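Local atomic coordinates of cobalamin biosynthesis protein CobN (Mycobacterium tuberculosis, PDB entry 7C6O), a protein that serves as the large, catalytic subunit of cobaltochelatase, the enzyme that inserts cobalt into the corrin ring during cobalamin biosynthesis. Residues K186-R197 / G219-L230; Y207-I215 / Y339-A350. All blocks are in the same frame, centred on the assembly; numbering follows the deposited sequence.

Contact 1 of 2, residues K186-R197 / G219-L230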
loop_
_atom_site.group_PDB
_atom_site.type_symbol
_atom_site.label_atom_id
_atom_site.label_comp_id
_atom_site.label_asym_id
_atom_site.label_seq_id
_atom_site.Cartn_x
_atom_site.Cartn_y
_atom_site.Cartn_z
ATOM N N LYS A 186 -33.088 -14.095 16.395
ATOM C CA LYS A 186 -32.199 -14.711 15.422
ATOM C C LYS A 186 -31.237 -15.676 16.114
ATOM O O LYS A 186 -30.931 -15.548 17.302
ATOM C CB LYS A 186 -31.419 -13.644 14.655
ATOM C CG LYS A 186 -32.301 -12.626 13.946
ATOM C CD LYS A 186 -33.163 -13.286 12.882
ATOM C CE LYS A 186 -34.093 -12.279 12.225
ATOM N NZ LYS A 186 -34.887 -12.883 11.120
ATOM N N THR A 187 -30.759 -16.659 15.349
ATOM C CA THR A 187 -29.926 -17.725 15.893
ATOM C C THR A 187 -28.507 -17.721 15.338
ATOM O O THR A 187 -27.734 -18.638 15.637
ATOM C CB THR A 187 -30.578 -19.087 15.639
ATOM O OG1 THR A 187 -30.849 -19.233 14.239
ATOM C CG2 THR A 187 -31.880 -19.211 16.420
ATOM N N GLY A 188 -28.135 -16.719 14.547
ATOM C CA GLY A 188 -26.810 -16.658 13.982
ATOM C C GLY A 188 -25.781 -16.134 14.964
ATOM O O GLY A 188 -26.013 -16.078 16.176
ATOM N N PRO A 189 -24.619 -15.736 14.453
ATOM C CA PRO A 189 -23.560 -15.241 15.337
ATOM C C PRO A 189 -23.906 -13.882 15.923
ATOM O O PRO A 189 -24.668 -13.101 15.347
ATOM C CB PRO A 189 -22.341 -15.152 14.413
ATOM C CG PRO A 189 -22.926 -14.938 13.057
ATOM C CD PRO A 189 -24.213 -15.721 13.037
ATOM N N THR A 190 -23.331 -13.609 17.089
ATOM C CA THR A 190 -23.531 -12.342 17.780
ATOM C C THR A 190 -22.521 -11.326 17.260
ATOM O O THR A 190 -21.308 -11.542 17.364
ATOM C CB THR A 190 -23.390 -12.524 19.289
ATOM O OG1 THR A 190 -24.429 -13.390 19.759
ATOM C CG2 THR A 190 -23.494 -11.185 20.000
ATOM N N ILE A 191 -23.019 -10.226 16.704
ATOM C CA ILE A 191 -22.187 -9.194 16.095
ATOM C C ILE A 191 -22.283 -7.948 16.964
ATOM O O ILE A 191 -23.332 -7.297 17.018
ATOM C CB ILE A 191 -22.614 -8.894 14.652
ATOM C CG1 ILE A 191 -22.670 -10.183 13.828
ATOM C CG2 ILE A 191 -21.674 -7.878 14.017
ATOM C CD1 ILE A 191 -21.362 -10.946 13.781
ATOM N N ALA A 192 -21.192 -7.613 17.646
ATOM C CA ALA A 192 -21.164 -6.382 18.421
ATOM C C ALA A 192 -21.007 -5.182 17.494
ATOM O O ALA A 192 -20.320 -5.255 16.473
ATOM C CB ALA A 192 -20.022 -6.418 19.437
ATOM N N VAL A 193 -21.669 -4.081 17.844
ATOM C CA VAL A 193 -21.536 -2.812 17.133
ATOM C C VAL A 193 -21.079 -1.767 18.144
ATOM O O VAL A 193 -21.836 -1.400 19.053
ATOM C CB VAL A 193 -22.843 -2.387 16.450
ATOM C CG1 VAL A 193 -22.647 -1.075 15.697
ATOM C CG2 VAL A 193 -23.318 -3.479 15.505
ATOM N N LEU A 194 -19.849 -1.280 17.984
ATOM C CA LEU A 194 -19.240 -0.349 18.928
ATOM C C LEU A 194 -19.325 1.068 18.375
ATOM O O LEU A 194 -18.802 1.348 17.290
ATOM C CB LEU A 194 -17.784 -0.725 19.204
ATOM C CG LEU A 194 -17.482 -1.724 20.326
ATOM C CD1 LEU A 194 -17.762 -1.110 21.692
ATOM C CD2 LEU A 194 -18.268 -3.017 20.144
ATOM N N TYR A 195 -19.972 1.961 19.123
ATOM C CA TYR A 195 -20.103 3.352 18.714
ATOM C C TYR A 195 -19.815 4.263 19.901
ATOM O O TYR A 195 -19.677 3.816 21.041
ATOM C CB TYR A 195 -21.490 3.639 18.116
ATOM C CG TYR A 195 -22.655 3.493 19.071
ATOM C CD1 TYR A 195 -23.131 2.239 19.432
ATOM C CD2 TYR A 195 -23.300 4.613 19.587
ATOM C CE1 TYR A 195 -24.205 2.102 20.295
ATOM C CE2 TYR A 195 -24.375 4.487 20.450
ATOM C CZ TYR A 195 -24.825 3.229 20.800
ATOM O OH TYR A 195 -25.895 3.094 21.659
ATOM N N TYR A 196 -19.717 5.559 19.617
ATOM C CA TYR A 196 -19.262 6.519 20.611
ATOM C C TYR A 196 -20.370 6.896 21.587
ATOM O O TYR A 196 -21.534 7.060 21.206
ATOM C CB TYR A 196 -18.716 7.772 19.926
ATOM C CG TYR A 196 -17.248 7.661 19.586
ATOM C CD1 TYR A 196 -16.325 7.264 20.545
ATOM C CD2 TYR A 196 -16.787 7.935 18.304
ATOM C CE1 TYR A 196 -14.979 7.154 20.243
ATOM C CE2 TYR A 196 -15.444 7.825 17.991
ATOM C CZ TYR A 196 -14.546 7.435 18.964
ATOM O OH TYR A 196 -13.208 7.323 18.661
ATOM N N ARG A 197 -19.983 7.039 22.858
ATOM C CA ARG A 197 -20.911 7.433 23.913
ATOM C C ARG A 197 -21.547 8.787 23.626
ATOM O O ARG A 197 -22.723 9.001 23.947
ATOM C CB ARG A 197 -20.166 7.454 25.250
ATOM C CG ARG A 197 -20.985 7.836 26.471
ATOM C CD ARG A 197 -20.114 7.736 27.718
ATOM N NE ARG A 197 -20.844 8.020 28.947
ATOM C CZ ARG A 197 -20.949 9.230 29.485
ATOM N NH1 ARG A 197 -20.373 10.267 28.895
ATOM N NH2 ARG A 197 -21.630 9.402 30.611
ATOM N N GLY A 219 -29.276 -12.624 9.537
ATOM C CA GLY A 219 -29.440 -13.745 10.435
ATOM C C GLY A 219 -28.641 -13.668 11.714
ATOM O O GLY A 219 -28.662 -14.629 12.494
ATOM N N GLY A 220 -27.940 -12.557 11.963
ATOM C CA GLY A 220 -27.131 -12.428 13.155
ATOM C C GLY A 220 -27.870 -11.783 14.318
ATOM O O GLY A 220 -29.000 -11.312 14.195
ATOM N N ARG A 221 -27.200 -11.774 15.468
ATOM C CA ARG A 221 -27.732 -11.173 16.685
ATOM C C ARG A 221 -26.942 -9.913 17.006
ATOM O O ARG A 221 -25.790 -10.011 17.455
ATOM C CB ARG A 221 -27.664 -12.162 17.852
ATOM C CG ARG A 221 -28.454 -13.448 17.628
ATOM C CD ARG A 221 -28.344 -14.397 18.816
ATOM N NE ARG A 221 -28.803 -13.777 20.056
ATOM C CZ ARG A 221 -30.081 -13.656 20.406
ATOM N NH1 ARG A 221 -31.041 -14.110 19.609
ATOM N NH2 ARG A 221 -30.401 -13.074 21.554
ATOM N N PRO A 222 -27.497 -8.722 16.793
ATOM C CA PRO A 222 -26.721 -7.496 17.014
ATOM C C PRO A 222 -26.579 -7.165 18.492
ATOM O O PRO A 222 -27.517 -7.311 19.281
ATOM C CB PRO A 222 -27.540 -6.425 16.283
ATOM C CG PRO A 222 -28.937 -6.945 16.316
ATOM C CD PRO A 222 -28.841 -8.444 16.256
ATOM N N LEU A 223 -25.383 -6.713 18.862
ATOM C CA LEU A 223 -25.068 -6.303 20.230
ATOM C C LEU A 223 -24.498 -4.892 20.171
ATOM O O LEU A 223 -23.273 -4.701 20.173
ATOM C CB LEU A 223 -24.094 -7.283 20.891
ATOM C CG LEU A 223 -23.587 -6.964 22.301
ATOM C CD1 LEU A 223 -24.739 -6.798 23.280
ATOM C CD2 LEU A 223 -22.625 -8.041 22.777
ATOM N N PRO A 224 -25.359 -3.875 20.095
ATOM C CA PRO A 224 -24.869 -2.491 20.015
ATOM C C PRO A 224 -24.391 -1.999 21.375
ATOM O O PRO A 224 -25.129 -2.040 22.362
ATOM C CB PRO A 224 -26.095 -1.706 19.537
ATOM C CG PRO A 224 -27.257 -2.515 20.010
ATOM C CD PRO A 224 -26.824 -3.955 19.952
ATOM N N LEU A 225 -23.146 -1.530 21.420
ATOM C CA LEU A 225 -22.525 -1.059 22.649
ATOM C C LEU A 225 -21.892 0.301 22.403
ATOM O O LEU A 225 -21.161 0.477 21.423
ATOM C CB LEU A 225 -21.463 -2.050 23.147
ATOM C CG LEU A 225 -21.944 -3.460 23.493
ATOM C CD1 LEU A 225 -20.762 -4.395 23.710
ATOM C CD2 LEU A 225 -22.829 -3.424 24.727
ATOM N N TYR A 226 -22.172 1.260 23.282
ATOM C CA TYR A 226 -21.516 2.558 23.228
ATOM C C TYR A 226 -20.417 2.626 24.281
ATOM O O TYR A 226 -20.476 1.952 25.311
ATOM C CB TYR A 226 -22.515 3.702 23.429
ATOM C CG TYR A 226 -23.192 3.731 24.781
ATOM C CD1 TYR A 226 -24.410 3.095 24.982
ATOM C CD2 TYR A 226 -22.620 4.406 25.854
ATOM C CE1 TYR A 226 -25.036 3.124 26.216
ATOM C CE2 TYR A 226 -23.237 4.436 27.094
ATOM C CZ TYR A 226 -24.444 3.795 27.267
ATOM O OH TYR A 226 -25.065 3.822 28.496
ATOM N N CYS A 227 -19.407 3.447 24.007
ATOM C CA CYS A 227 -18.292 3.611 24.928
ATOM C C CYS A 227 -17.537 4.876 24.561
ATOM O O CYS A 227 -17.669 5.404 23.453
ATOM C CB CYS A 227 -17.350 2.403 24.901
ATOM S SG CYS A 227 -16.416 2.232 23.368
ATOM N N ALA A 228 -16.735 5.359 25.511
ATOM C CA ALA A 228 -15.928 6.543 25.246
ATOM C C ALA A 228 -14.698 6.215 24.409
ATOM O O ALA A 228 -14.286 7.031 23.577
ATOM C CB ALA A 228 -15.512 7.205 26.561
ATOM N N SER A 229 -14.109 5.037 24.604
ATOM C CA SER A 229 -12.909 4.657 23.875
ATOM C C SER A 229 -12.699 3.158 24.001
ATOM O O SER A 229 -12.969 2.575 25.053
ATOM C CB SER A 229 -11.676 5.405 24.400
ATOM O OG SER A 229 -10.483 4.880 23.841
ATOM N N LEU A 230 -12.215 2.541 22.925
ATOM C CA LEU A 230 -11.743 1.166 23.013
ATOM C C LEU A 230 -10.298 1.075 23.480
ATOM O O LEU A 230 -9.858 -0.011 23.876
ATOM C CB LEU A 230 -11.895 0.457 21.664
ATOM C CG LEU A 230 -13.296 -0.086 21.373
ATOM C CD1 LEU A 230 -13.331 -0.827 20.043
ATOM C CD2 LEU A 230 -13.748 -0.990 22.506
HETATM O O HOH W 1 -30.997 -16.714 12.227
HETATM O O HOH W 2 -26.118 -12.876 21.752
#
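Strands 190-196 and 221-227 lie side by side as parallel neighbours in a mixed sheet, paired from Thr190 with Arg221 to Tyr196 with Cys227. Backbone bonds alternate across the pair: Leu225 N donates to Val193 O (2.7 Å), and Tyr195 N to Leu225 O (3.0 Å). Pro222 and Pro224 suit their strand because the N of each faces away from 190-196; their CA-H groups instead approach Ile191 O and Val193 O. At the start, Gly219 turns out of the preceding helix with positive phi in a Schellman motif, a conformation that would jam a CB against the preceding carbonyl.

Arg221 bends at its third torsion (chi3 58°), which turns NH1 back to Lys186 O at 2.7 Å, in both the carbonyl and guanidinium planes; NH2 forms a salt bridge with Asp183. At the other end, Tyr226 CB sits over one face of the Tyr195 ring, 3.7 Å from its centroid, as a CH-pi contact. The Tyr195 hydroxyl bonds to His200, whose ring stacks on Tyr226.

Leu194, Leu223 and Leu225 fill the face under helix 235-241, while Val193 and Tyr195 meet helix 206-217. With helices 197-202 and 206-217 in the connection between two adjacent parallel strands, the arrangement is a beta-alpha-beta crossover in a layered alpha/beta domain.

Contact 2 of 2, residues Y207-I215 / Y339-A350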
loop_
_atom_site.group_PDB
_atom_site.type_symbol
_atom_site.label_atom_id
_atom_site.label_comp_id
_atom_site.label_asym_id
_atom_site.label_seq_id
_atom_site.Cartn_x
_atom_site.Cartn_y
_atom_site.Cartn_z
ATOM N N TYR A 207 -28.074 5.635 12.949
ATOM C CA TYR A 207 -27.121 4.901 12.120
ATOM C C TYR A 207 -26.772 3.553 12.737
ATOM O O TYR A 207 -26.513 2.587 12.007
ATOM C CB TYR A 207 -25.858 5.739 11.876
ATOM C CG TYR A 207 -24.932 5.931 13.065
ATOM C CD1 TYR A 207 -23.671 5.344 13.089
ATOM C CD2 TYR A 207 -25.308 6.714 14.151
ATOM C CE1 TYR A 207 -22.813 5.524 14.167
ATOM C CE2 TYR A 207 -24.456 6.898 15.232
ATOM C CZ TYR A 207 -23.212 6.299 15.234
ATOM O OH TYR A 207 -22.369 6.482 16.308
ATOM N N VAL A 208 -26.783 3.461 14.068
ATOM C CA VAL A 208 -26.527 2.189 14.736
ATOM C C VAL A 208 -27.721 1.257 14.584
ATOM O O VAL A 208 -27.561 0.053 14.350
ATOM C CB VAL A 208 -26.179 2.432 16.218
ATOM C CG1 VAL A 208 -26.020 1.111 16.959
ATOM C CG2 VAL A 208 -24.914 3.270 16.336
ATOM N N GLU A 209 -28.937 1.796 14.720
ATOM C CA GLU A 209 -30.138 0.986 14.544
ATOM C C GLU A 209 -30.185 0.363 13.155
ATOM O O GLU A 209 -30.545 -0.812 13.002
ATOM C CB GLU A 209 -31.384 1.843 14.784
ATOM C CG GLU A 209 -32.693 1.138 14.470
ATOM C CD GLU A 209 -32.984 0.003 15.431
ATOM O OE1 GLU A 209 -32.478 0.053 16.573
ATOM O OE2 GLU A 209 -33.711 -0.938 15.043
ATOM N N ALA A 210 -29.816 1.134 12.131
ATOM C CA ALA A 210 -29.855 0.616 10.768
ATOM C C ALA A 210 -28.884 -0.542 10.591
ATOM O O ALA A 210 -29.213 -1.543 9.944
ATOM C CB ALA A 210 -29.548 1.733 9.774
ATOM N N LEU A 211 -27.680 -0.424 11.156
ATOM C CA LEU A 211 -26.722 -1.520 11.064
ATOM C C LEU A 211 -27.210 -2.738 11.837
ATOM O O LEU A 211 -27.026 -3.877 11.391
ATOM C CB LEU A 211 -25.350 -1.073 11.569
ATOM C CG LEU A 211 -24.230 -2.103 11.397
ATOM C CD1 LEU A 211 -24.183 -2.603 9.956
ATOM C CD2 LEU A 211 -22.884 -1.523 11.808
ATOM N N CYS A 212 -27.844 -2.518 12.993
ATOM C CA CYS A 212 -28.411 -3.632 13.748
ATOM C C CYS A 212 -29.484 -4.357 12.944
ATOM O O CYS A 212 -29.538 -5.592 12.942
ATOM C CB CYS A 212 -28.984 -3.135 15.077
ATOM S SG CYS A 212 -27.748 -2.667 16.308
ATOM N N ARG A 213 -30.350 -3.607 12.255
ATOM C CA ARG A 213 -31.377 -4.243 11.434
ATOM C C ARG A 213 -30.760 -5.021 10.276
ATOM O O ARG A 213 -31.252 -6.095 9.912
ATOM C CB ARG A 213 -32.361 -3.193 10.919
ATOM C CG ARG A 213 -33.215 -2.574 12.013
ATOM C CD ARG A 213 -34.227 -1.594 11.455
ATOM N NE ARG A 213 -34.996 -0.959 12.522
ATOM C CZ ARG A 213 -35.966 -0.072 12.320
ATOM N NH1 ARG A 213 -36.293 0.289 11.086
ATOM N NH2 ARG A 213 -36.609 0.453 13.354
ATOM N N ALA A 214 -29.677 -4.501 9.692
ATOM C CA ALA A 214 -28.996 -5.233 8.629
ATOM C C ALA A 214 -28.376 -6.521 9.157
ATOM O O ALA A 214 -28.362 -7.542 8.459
ATOM C CB ALA A 214 -27.929 -4.349 7.980
ATOM N N ILE A 215 -27.852 -6.488 10.386
ATOM C CA ILE A 215 -27.310 -7.696 11.006
ATOM C C ILE A 215 -28.408 -8.733 11.198
ATOM O O ILE A 215 -28.212 -9.926 10.931
ATOM C CB ILE A 215 -26.621 -7.341 12.337
ATOM C CG1 ILE A 215 -25.341 -6.545 12.074
ATOM C CG2 ILE A 215 -26.335 -8.598 13.151
ATOM C CD1 ILE A 215 -24.767 -5.897 13.315
ATOM N N TYR A 339 -25.701 11.468 11.740
ATOM C CA TYR A 339 -25.176 10.432 10.860
ATOM C C TYR A 339 -26.341 9.624 10.304
ATOM O O TYR A 339 -27.105 9.020 11.064
ATOM C CB TYR A 339 -24.178 9.539 11.596
ATOM C CG TYR A 339 -22.821 10.192 11.756
ATOM C CD1 TYR A 339 -22.526 10.967 12.870
ATOM C CD2 TYR A 339 -21.842 10.048 10.779
ATOM C CE1 TYR A 339 -21.290 11.570 13.014
ATOM C CE2 TYR A 339 -20.604 10.647 10.914
ATOM C CZ TYR A 339 -20.333 11.407 12.033
ATOM O OH TYR A 339 -19.100 12.005 12.168
ATOM N N VAL A 340 -26.479 9.630 8.981
ATOM C CA VAL A 340 -27.592 8.996 8.287
ATOM C C VAL A 340 -27.063 7.761 7.572
ATOM O O VAL A 340 -26.068 7.837 6.840
ATOM C CB VAL A 340 -28.259 9.971 7.303
ATOM C CG1 VAL A 340 -29.437 9.314 6.619
ATOM C CG2 VAL A 340 -28.696 11.235 8.031
ATOM N N ALA A 341 -27.730 6.629 7.773
ATOM C CA ALA A 341 -27.222 5.353 7.294
ATOM C C ALA A 341 -27.723 5.030 5.892
ATOM O O ALA A 341 -28.831 5.405 5.497
ATOM C CB ALA A 341 -27.613 4.227 8.250
ATOM N N ASP A 342 -26.877 4.316 5.144
ATOM C CA ASP A 342 -27.203 3.778 3.831
ATOM C C ASP A 342 -27.584 2.318 4.014
ATOM O O ASP A 342 -26.704 1.494 4.311
ATOM C CB ASP A 342 -25.998 3.911 2.894
ATOM C CG ASP A 342 -26.274 3.419 1.474
ATOM O OD1 ASP A 342 -26.918 2.365 1.295
ATOM O OD2 ASP A 342 -25.818 4.092 0.526
ATOM N N PRO A 343 -28.858 1.945 3.851
ATOM C CA PRO A 343 -29.257 0.559 4.156
ATOM C C PRO A 343 -28.542 -0.482 3.311
ATOM O O PRO A 343 -28.234 -1.573 3.808
ATOM C CB PRO A 343 -30.769 0.566 3.887
ATOM C CG PRO A 343 -31.173 2.003 3.994
ATOM C CD PRO A 343 -30.008 2.787 3.480
ATOM N N GLU A 344 -28.272 -0.178 2.041
ATOM C CA GLU A 344 -27.568 -1.138 1.197
ATOM C C GLU A 344 -26.140 -1.354 1.686
ATOM O O GLU A 344 -25.669 -2.496 1.756
ATOM C CB GLU A 344 -27.588 -0.667 -0.259
ATOM C CG GLU A 344 -27.051 -1.685 -1.256
ATOM C CD GLU A 344 -25.536 -1.668 -1.355
ATOM O OE1 GLU A 344 -24.935 -0.593 -1.130
ATOM O OE2 GLU A 344 -24.947 -2.729 -1.649
ATOM N N ARG A 345 -25.435 -0.273 2.034
ATOM C CA ARG A 345 -24.092 -0.424 2.584
ATOM C C ARG A 345 -24.120 -1.054 3.971
ATOM O O ARG A 345 -23.169 -1.747 4.352
ATOM C CB ARG A 345 -23.380 0.927 2.622
ATOM C CG ARG A 345 -23.010 1.498 1.252
ATOM C CD ARG A 345 -21.866 0.721 0.593
ATOM N NE ARG A 345 -22.335 -0.452 -0.144
ATOM C CZ ARG A 345 -21.534 -1.349 -0.712
ATOM N NH1 ARG A 345 -20.217 -1.216 -0.626
ATOM N NH2 ARG A 345 -22.050 -2.384 -1.363
ATOM N N CYS A 346 -25.188 -0.821 4.739
ATOM C CA CYS A 346 -25.356 -1.535 6.000
ATOM C C CYS A 346 -25.379 -3.039 5.772
ATOM O O CYS A 346 -24.814 -3.805 6.561
ATOM C CB CYS A 346 -26.641 -1.088 6.700
ATOM S SG CYS A 346 -26.536 0.514 7.525
ATOM N N ALA A 347 -26.023 -3.478 4.688
ATOM C CA ALA A 347 -26.080 -4.902 4.379
ATOM C C ALA A 347 -24.697 -5.457 4.056
ATOM O O ALA A 347 -24.377 -6.593 4.428
ATOM C CB ALA A 347 -27.044 -5.146 3.217
ATOM N N ARG A 348 -23.865 -4.673 3.368
ATOM C CA ARG A 348 -22.512 -5.128 3.060
ATOM C C ARG A 348 -21.677 -5.256 4.327
ATOM O O ARG A 348 -20.968 -6.252 4.515
ATOM C CB ARG A 348 -21.847 -4.174 2.067
ATOM C CG ARG A 348 -20.373 -4.472 1.813
ATOM C CD ARG A 348 -20.171 -5.739 0.984
ATOM N NE ARG A 348 -20.620 -5.574 -0.397
ATOM C CZ ARG A 348 -21.650 -6.218 -0.939
ATOM N NH1 ARG A 348 -22.344 -7.092 -0.223
ATOM N NH2 ARG A 348 -21.982 -5.994 -2.204
ATOM N N VAL A 349 -21.742 -4.257 5.211
ATOM C CA VAL A 349 -21.005 -4.333 6.471
ATOM C C VAL A 349 -21.530 -5.483 7.322
ATOM O O VAL A 349 -20.757 -6.282 7.864
ATOM C CB VAL A 349 -21.083 -2.996 7.229
ATOM C CG1 VAL A 349 -20.393 -3.121 8.582
ATOM C CG2 VAL A 349 -20.456 -1.879 6.411
ATOM N N ALA A 350 -22.856 -5.582 7.449
ATOM C CA ALA A 350 -23.449 -6.668 8.224
ATOM C C ALA A 350 -23.116 -8.025 7.617
ATOM O O ALA A 350 -22.785 -8.972 8.341
ATOM C CB ALA A 350 -24.964 -6.484 8.317
HETATM O O HOH W 3 -27.919 8.426 13.344
#
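Tyr207 and Tyr339 begin a contact in which helix 206-217 packs over the end of strand 337-341 and the first turns of helix 343-361. The Tyr207 side chain can be followed outward. Its CB rests 3.6 Å from Tyr339 O. CG then lies between the backbone N and the carbonyl carbon (chi1 71°), a placement that usually collides with the preceding helical turn but is tolerated here, in the first turn of the helix. CG and CD2 touch Tyr339 CB, which stands over one ring face, 4.3 Å from the centroid, in a CH-pi contact; Val208 CG2 lies over the opposite face. The two side chains run side by side in the same direction, their ring planes oblique at 43°, and the Tyr207 hydroxyl packs against Tyr195 CB. A water accepting from Tyr207 N lies unusually close to Tyr339 O and probably links the backbones.

Farther along, small residues let the chains close up. Ala210 CB meets Ala341 CB at 3.5 Å, Ala214 CB approaches Cys346 O at 3.5 Å, and Ala350 CB lies 3.7 Å from Ala214 CB. The helix segments cross at -57° with axes 8.3 Å apart. Leu211 reaches in with CD1, which touches Cys346 O and Val349 CG1. Asp342 caps helix 343-361 by accepting from Arg345 N (3.1 Å), and its other oxygen forms a salt bridge with Arg293.

Side chain to side chain the contact is apolar, with methyl groups also lying against backbone carbonyls; van der Waals packing holds it, a water probably carrying the polar link.

From the N terminus the chain runs through strand 190-196, helices 197-202 and 206-217 and strand 221-227, and contact 1 closes this short loop of 21 intervening residues. Contact 2 starts from helix 206-217 within that loop and closes a far longer one, whose 123 intervening residues include strands 221-227, 246-249, 283-289 and 321-331. The segments alternate, so the two loops cross. The contact centres lie about 12 Å apart, and Gly220 N probably bonds to Ile215 O (2.8 Å) where the helix ends. Helix 206-217 packs on strands 190-196 and 221-227 and also on strand 337-341 and helix 343-361, so it joins the paired strands to an edge strand of the same sheet.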